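Long-range contacts in peptidoglycan-N-acetylglucosamine deacetylase BC_1974 (Bacillus cereus, PDB 5N1P), which catalyses the metal-dependent removal of acetyl groups from N-acetylglucosamine residues of peptidoglycan, releasing acetate: residues A[18-23]-A[47-52]; A[123-128]-A[196-201]. All blocks are in the same frame, centred on the assembly; numbering follows the deposited sequence.

Contact 1. Residues A[18-23]-A[47-52]; sequences ELLNTL and KRENAE
The side chains of Leu20 and Arg48 pass alongside each other, heading opposite ways, where two helices of the NodB-homology (CE4) domain, 16-25 and 43-51, run side by side on the parallel sheet. The short helical segments are nearly parallel, 14° apart with axes 10.9 Å from each other. Leu20 CB sits over one face of the Arg48 guanidinium, offset toward its rim, with NH2 3.4 Å away. Further out, Leu20 CD1 lies against Arg48 CD and NE, and CD1 and CD2 both touch Glu49 CG, the two side chains crossing at about a right angle. Beneath this layer lies strand 31-34: Leu20 and Glu49 both touch Phe32.

Arg48 CG stands anti to the backbone N (chi1 -159°), which starts the chain off toward helix 16-25. One turn on, just past the end of its own helix, Glu52 takes hold of the guanidinium: NE donates to OE2 in a 2.6 Å salt bridge, close to the guanidinium plane but from above the carboxylate plane, and NH2 adds a weak bond to OE1. Across the contact, Arg48 NH2 donates to Asn21 OD1, at the guanidinium edge; the modelled 2.4 Å is doubtfully short. The Asn21 amide plane is turned 33° from the guanidinium. A water joins the two segments, donating to Leu20 O and, at 2.6 Å, to Glu52 OE1.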
loop_
_atom_site.group_PDB
_atom_site.type_symbol
_atom_site.label_atom_id
_atom_site.label_comp_id
_atom_site.label_asym_id
_atom_site.label_seq_id
_atom_site.Cartn_x
_atom_site.Cartn_y
_atom_site.Cartn_z
ATOM N N GLU A 18 -10.539 6.874 -10.269
ATOM C CA GLU A 18 -11.831 6.507 -9.704
ATOM C C GLU A 18 -11.732 6.191 -8.211
ATOM O O GLU A 18 -12.586 6.600 -7.420
ATOM C CB GLU A 18 -12.420 5.308 -10.444
ATOM C CG GLU A 18 -13.751 4.855 -9.869
ATOM C CD GLU A 18 -14.407 3.790 -10.712
ATOM O OE1 GLU A 18 -13.803 3.399 -11.734
ATOM O OE2 GLU A 18 -15.523 3.350 -10.352
ATOM N N LEU A 19 -10.690 5.462 -7.829
ATOM C CA LEU A 19 -10.466 5.177 -6.421
ATOM C C LEU A 19 -10.301 6.465 -5.612
ATOM O O LEU A 19 -10.890 6.616 -4.546
ATOM C CB LEU A 19 -9.235 4.285 -6.247
ATOM C CG LEU A 19 -8.807 4.027 -4.802
ATOM C CD1 LEU A 19 -9.930 3.374 -3.981
ATOM C CD2 LEU A 19 -7.559 3.146 -4.792
ATOM N N LEU A 20 -9.497 7.389 -6.124
ATOM C CA LEU A 20 -9.280 8.657 -5.440
ATOM C C LEU A 20 -10.577 9.426 -5.251
ATOM O O LEU A 20 -10.792 10.040 -4.205
ATOM C CB LEU A 20 -8.269 9.506 -6.209
ATOM C CG LEU A 20 -6.842 8.979 -6.085
ATOM C CD1 LEU A 20 -5.935 9.696 -7.061
ATOM C CD2 LEU A 20 -6.341 9.166 -4.654
ATOM N N ASN A 21 -11.449 9.380 -6.251
ATOM C CA ASN A 21 -12.736 10.056 -6.152
ATOM C C ASN A 21 -13.610 9.395 -5.091
ATOM O O ASN A 21 -14.286 10.070 -4.321
ATOM C CB ASN A 21 -13.436 10.072 -7.506
ATOM C CG ASN A 21 -12.699 10.922 -8.529
ATOM O OD1 ASN A 21 -11.956 11.837 -8.169
ATOM N ND2 ASN A 21 -12.897 10.622 -9.808
ATOM N N THR A 22 -13.560 8.068 -5.031
ATOM C CA THR A 22 -14.325 7.326 -4.038
ATOM C C THR A 22 -13.844 7.654 -2.623
ATOM O O THR A 22 -14.652 7.890 -1.724
ATOM C CB THR A 22 -14.233 5.806 -4.302
ATOM O OG1 THR A 22 -14.847 5.518 -5.567
ATOM C CG2 THR A 22 -14.939 5.014 -3.204
ATOM N N LEU A 23 -12.526 7.688 -2.434
ATOM C CA LEU A 23 -11.957 8.018 -1.132
ATOM C C LEU A 23 -12.362 9.432 -0.697
ATOM O O LEU A 23 -12.743 9.653 0.456
ATOM C CB LEU A 23 -10.432 7.879 -1.171
ATOM C CG LEU A 23 -9.952 6.428 -1.336
ATOM C CD1 LEU A 23 -8.460 6.379 -1.643
ATOM C CD2 LEU A 23 -10.287 5.625 -0.080
ATOM N N LYS A 47 0.863 12.804 -8.291
ATOM C CA LYS A 47 0.655 14.145 -7.745
ATOM C C LYS A 47 -0.681 14.227 -7.025
ATOM O O LYS A 47 -0.782 14.748 -5.908
ATOM C CB LYS A 47 0.715 15.190 -8.853
ATOM C CG LYS A 47 0.670 16.612 -8.335
ATOM C CD LYS A 47 0.914 17.611 -9.459
ATOM C CE LYS A 47 2.318 17.456 -10.020
ATOM N NZ LYS A 47 3.011 18.775 -10.161
ATOM N N ARG A 48 -1.705 13.682 -7.656
ATOM C CA ARG A 48 -3.029 13.750 -7.088
ATOM C C ARG A 48 -3.151 12.937 -5.782
ATOM O O ARG A 48 -3.772 13.385 -4.812
ATOM C CB ARG A 48 -4.040 13.284 -8.131
ATOM C CG ARG A 48 -5.398 13.780 -7.849
ATOM C CD ARG A 48 -6.437 13.214 -8.776
ATOM N NE ARG A 48 -7.634 13.104 -7.971
ATOM C CZ ARG A 48 -8.709 12.410 -8.292
ATOM N NH1 ARG A 48 -8.781 11.779 -9.457
ATOM N NH2 ARG A 48 -9.712 12.366 -7.436
ATOM N N GLU A 49 -2.549 11.749 -5.748
ATOM C CA GLU A 49 -2.543 10.941 -4.526
ATOM C C GLU A 49 -1.996 11.744 -3.354
ATOM O O GLU A 49 -2.629 11.833 -2.295
ATOM C CB GLU A 49 -1.718 9.662 -4.721
ATOM C CG GLU A 49 -2.454 8.619 -5.560
ATOM C CD GLU A 49 -1.598 7.419 -5.946
ATOM O OE1 GLU A 49 -0.449 7.297 -5.467
ATOM O OE2 GLU A 49 -2.101 6.592 -6.739
ATOM N N ASN A 50 -0.826 12.345 -3.560
ATOM C CA ASN A 50 -0.167 13.097 -2.516
ATOM C C ASN A 50 -0.921 14.385 -2.153
ATOM O O ASN A 50 -1.024 14.735 -0.978
ATOM C CB ASN A 50 1.266 13.416 -2.947
ATOM C CG ASN A 50 1.981 14.284 -1.955
ATOM O OD1 ASN A 50 2.225 15.471 -2.211
ATOM N ND2 ASN A 50 2.302 13.716 -0.806
ATOM N N ALA A 51 -1.467 15.063 -3.159
ATOM C CA ALA A 51 -2.176 16.322 -2.943
ATOM C C ALA A 51 -3.474 16.148 -2.177
ATOM O O ALA A 51 -3.931 17.079 -1.504
ATOM C CB ALA A 51 -2.462 16.998 -4.278
ATOM N N GLU A 52 -4.071 14.967 -2.281
ATOM C CA GLU A 52 -5.381 14.742 -1.679
ATOM C C GLU A 52 -5.277 14.043 -0.331
ATOM O O GLU A 52 -6.255 13.496 0.172
ATOM C CB GLU A 52 -6.279 13.972 -2.659
ATOM C CG GLU A 52 -6.493 14.819 -3.923
ATOM C CD GLU A 52 -7.449 14.225 -4.939
ATOM O OE1 GLU A 52 -8.010 13.146 -4.693
ATOM O OE2 GLU A 52 -7.645 14.864 -5.995
HETATM O O HOH W 1 -8.747 11.449 -2.851
#

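Contact 2. Residues A[123-128]-A[196-201]; sequences DWTIDS and FPVNFW. With 8GK (~{N}-oxidanylnaphthalene-1-carboxamide), chain E.
The Phe200 ring lies between Asp123 and Trp124, using a face for one and its edge for the other. Over the centre of one face sits Asp123 CB, in a CH-pi contact 3.6 Å from the centroid, and the carboxylate stacks on the same ring with its plane only 9° away from parallel. At the edge, Phe200 CZ points into a face of the Trp124 indole and comes within 3.6 Å of CE2, an edge-to-face pair with planes at 85°. The CB of Trp124 points away from 196-201, but with CG in the crowded position between the backbone N and the carbonyl carbon (chi1 52°) the indole comes back to meet Phe200. The far tip of the indole meets the naphthalene of the bound hydroxamate inhibitor, Trp124 CH2 to C7 at 3.3 Å. Trp124 therefore lines the inhibitor pocket, with Phe200 packed behind it as a second-shell residue.

Two hydrogen bonds fix Asp123 against the C-terminal segment. Its N donates to Val198 O (2.8 Å), and Phe200 N donates to OD2, also at 2.8 Å, reaching the anti side of the carboxylate. OD2 of the buried Asp123 is also hydrogen-bonded to Ser102 OG, while the group stays flat against the Phe200 ring. A smaller apolar contact, Thr125 CG2 to Val198 CG1 at 4.0 Å, continues the interface, and Thr125 OG1 is hydrogen-bonded to Glu158 OE1 and Val159 N. Beyond it, strand 126-127 pairs in parallel with strand 157-163, Trp124 touches Leu161 of that strand, and Ile126 and Ser128 pack on helix 138-152; segment 196-201, in the irregular C-terminal part after strand 185-187, meets 123-125 just ahead of strand 126-127.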
loop_
_atom_site.group_PDB
_atom_site.type_symbol
_atom_site.label_atom_id
_atom_site.label_comp_id
_atom_site.label_asym_id
_atom_site.label_seq_id
_atom_site.Cartn_x
_atom_site.Cartn_y
_atom_site.Cartn_z
ATOM N N ASP A 123 4.382 -4.327 6.049
ATOM C CA ASP A 123 3.623 -5.411 5.459
ATOM C C ASP A 123 2.145 -5.079 5.700
ATOM O O ASP A 123 1.734 -3.943 5.471
ATOM C CB ASP A 123 4.034 -6.765 6.060
ATOM C CG ASP A 123 5.454 -7.163 5.675
ATOM O OD1 ASP A 123 5.742 -7.228 4.463
ATOM O OD2 ASP A 123 6.296 -7.414 6.574
ATOM N N TRP A 124 1.350 -6.038 6.162
ATOM C CA TRP A 124 -0.073 -5.771 6.346
ATOM C C TRP A 124 -0.622 -6.671 7.431
ATOM O O TRP A 124 0.067 -7.602 7.838
ATOM C CB TRP A 124 -0.834 -5.982 5.031
ATOM C CG TRP A 124 -0.558 -7.317 4.423
ATOM C CD1 TRP A 124 -1.251 -8.480 4.648
ATOM C CD2 TRP A 124 0.494 -7.650 3.508
ATOM N NE1 TRP A 124 -0.699 -9.506 3.926
ATOM C CE2 TRP A 124 0.378 -9.029 3.222
ATOM C CE3 TRP A 124 1.531 -6.917 2.909
ATOM C CZ2 TRP A 124 1.253 -9.695 2.360
ATOM C CZ3 TRP A 124 2.401 -7.577 2.058
ATOM C CH2 TRP A 124 2.249 -8.956 1.789
ATOM N N THR A 125 -1.839 -6.390 7.899
ATOM C CA THR A 125 -2.486 -7.260 8.894
ATOM C C THR A 125 -3.701 -7.973 8.331
ATOM O O THR A 125 -4.148 -8.995 8.888
ATOM C CB THR A 125 -2.926 -6.486 10.154
ATOM O OG1 THR A 125 -3.951 -5.543 9.823
ATOM C CG2 THR A 125 -1.747 -5.763 10.794
ATOM N N ILE A 126 -4.262 -7.429 7.262
ATOM C CA ILE A 126 -5.409 -8.037 6.585
ATOM C C ILE A 126 -5.132 -8.130 5.101
ATOM O O ILE A 126 -4.853 -7.116 4.465
ATOM C CB ILE A 126 -6.692 -7.234 6.794
ATOM C CG1 ILE A 126 -7.096 -7.240 8.271
ATOM C CG2 ILE A 126 -7.831 -7.784 5.914
ATOM C CD1 ILE A 126 -8.281 -6.344 8.574
ATOM N N ASP A 127 -5.178 -9.339 4.560
ATOM C CA ASP A 127 -5.040 -9.556 3.124
ATOM C C ASP A 127 -6.434 -9.697 2.511
ATOM O O ASP A 127 -7.183 -10.605 2.865
ATOM C CB ASP A 127 -4.178 -10.793 2.869
ATOM C CG ASP A 127 -4.047 -11.150 1.396
ATOM O OD1 ASP A 127 -4.547 -10.415 0.520
ATOM O OD2 ASP A 127 -3.407 -12.190 1.116
ATOM N N SER A 128 -6.785 -8.791 1.603
ATOM C CA SER A 128 -8.116 -8.791 0.996
ATOM C C SER A 128 -8.345 -9.971 0.058
ATOM O O SER A 128 -9.482 -10.239 -0.340
ATOM C CB SER A 128 -8.333 -7.490 0.220
ATOM O OG SER A 128 -7.510 -7.468 -0.934
ATOM N N PHE A 196 4.604 3.303 13.381
ATOM C CA PHE A 196 4.645 2.166 14.290
ATOM C C PHE A 196 4.919 0.938 13.437
ATOM O O PHE A 196 4.525 0.892 12.270
ATOM C CB PHE A 196 3.343 2.036 15.099
ATOM C CG PHE A 196 2.110 1.871 14.261
ATOM C CD1 PHE A 196 1.565 0.615 14.041
ATOM C CD2 PHE A 196 1.487 2.972 13.699
ATOM C CE1 PHE A 196 0.418 0.470 13.269
ATOM C CE2 PHE A 196 0.349 2.831 12.920
ATOM C CZ PHE A 196 -0.186 1.578 12.708
ATOM N N PRO A 197 5.635 -0.043 13.999
ATOM C CA PRO A 197 6.031 -1.203 13.195
ATOM C C PRO A 197 4.858 -2.111 12.827
ATOM O O PRO A 197 4.024 -2.472 13.673
ATOM C CB PRO A 197 7.021 -1.946 14.099
ATOM C CG PRO A 197 7.450 -0.944 15.126
ATOM C CD PRO A 197 6.256 -0.055 15.332
ATOM N N VAL A 198 4.792 -2.436 11.541
ATOM C CA VAL A 198 3.866 -3.428 11.004
ATOM C C VAL A 198 4.642 -4.253 9.993
ATOM O O VAL A 198 4.650 -3.950 8.800
ATOM C CB VAL A 198 2.634 -2.801 10.317
ATOM C CG1 VAL A 198 1.664 -3.915 9.869
ATOM C CG2 VAL A 198 1.931 -1.857 11.265
ATOM N N ASN A 199 5.323 -5.284 10.472
ATOM C CA ASN A 199 6.044 -6.145 9.539
ATOM C C ASN A 199 6.100 -7.572 10.066
ATOM O O ASN A 199 6.013 -7.812 11.274
ATOM C CB ASN A 199 7.454 -5.594 9.237
ATOM C CG ASN A 199 8.392 -5.637 10.430
ATOM O OD1 ASN A 199 8.944 -6.691 10.767
ATOM N ND2 ASN A 199 8.600 -4.487 11.062
ATOM N N PHE A 200 6.236 -8.510 9.138
ATOM C CA PHE A 200 6.138 -9.933 9.453
ATOM C C PHE A 200 7.299 -10.416 10.314
ATOM O O PHE A 200 7.180 -11.446 10.980
ATOM C CB PHE A 200 6.064 -10.752 8.157
ATOM C CG PHE A 200 4.801 -10.535 7.372
ATOM C CD1 PHE A 200 3.574 -10.411 8.018
ATOM C CD2 PHE A 200 4.836 -10.457 5.984
ATOM C CE1 PHE A 200 2.401 -10.210 7.296
ATOM C CE2 PHE A 200 3.671 -10.261 5.251
ATOM C CZ PHE A 200 2.451 -10.126 5.904
ATOM N N TRP A 201 8.415 -9.692 10.317
ATOM C CA TRP A 201 9.564 -10.066 11.146
ATOM C C TRP A 201 9.427 -9.579 12.575
ATOM O O TRP A 201 10.228 -9.943 13.427
ATOM C CB TRP A 201 10.867 -9.508 10.558
ATOM C CG TRP A 201 11.279 -10.196 9.302
ATOM C CD1 TRP A 201 10.988 -9.814 8.026
ATOM C CD2 TRP A 201 12.030 -11.404 9.201
ATOM N NE1 TRP A 201 11.517 -10.717 7.129
ATOM C CE2 TRP A 201 12.171 -11.699 7.829
ATOM C CE3 TRP A 201 12.600 -12.275 10.139
ATOM C CZ2 TRP A 201 12.862 -12.816 7.369
ATOM C CZ3 TRP A 201 13.290 -13.384 9.678
ATOM C CH2 TRP A 201 13.414 -13.645 8.306
HETATM C C1 8GK E . 2.474 -7.868 -3.200
HETATM C C2 8GK E . 2.314 -9.293 -2.783
HETATM C C3 8GK E . 2.247 -10.263 -3.773
HETATM C C4 8GK E . 2.118 -11.601 -3.417
HETATM C C5 8GK E . 2.067 -11.971 -2.072
HETATM C C6 8GK E . 2.138 -10.997 -1.083
HETATM C C7 8GK E . 2.267 -9.656 -1.443
HETATM C C8 8GK E . 2.044 -12.560 -4.418
HETATM C C9 8GK E . 2.093 -12.197 -5.761
HETATM C C10 8GK E . 2.219 -10.858 -6.114
HETATM C C11 8GK E . 2.298 -9.896 -5.115
HETATM O O12 8GK E . 3.531 -7.567 -3.718
HETATM N N13 8GK E . 1.497 -6.976 -3.048
HETATM O O14 8GK E . 1.398 -5.975 -4.012
#

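Overall arrangement
From the N terminus, the chain passes through strand 2-9 into helix 16-25, then strand 31-34 and helices 36-41 and 43-51. Contact 1 closes this early loop of 23 residues, joining two neighbouring helices that both pack on strand 31-34. Contact 2 opens much later, at 123-128, and closes a longer loop of 67 residues that includes helix 138-152, strand 157-163 and helix 167-182. The two loops follow in series, neither nested nor crossed. The centres of contact 1 and contact 2 are about 23 Å apart, on opposite sides of the chain's centre. Contact 1 joins helices on the outside of the sheet, whereas contact 2 ties the C-terminal tail to the pocket wall.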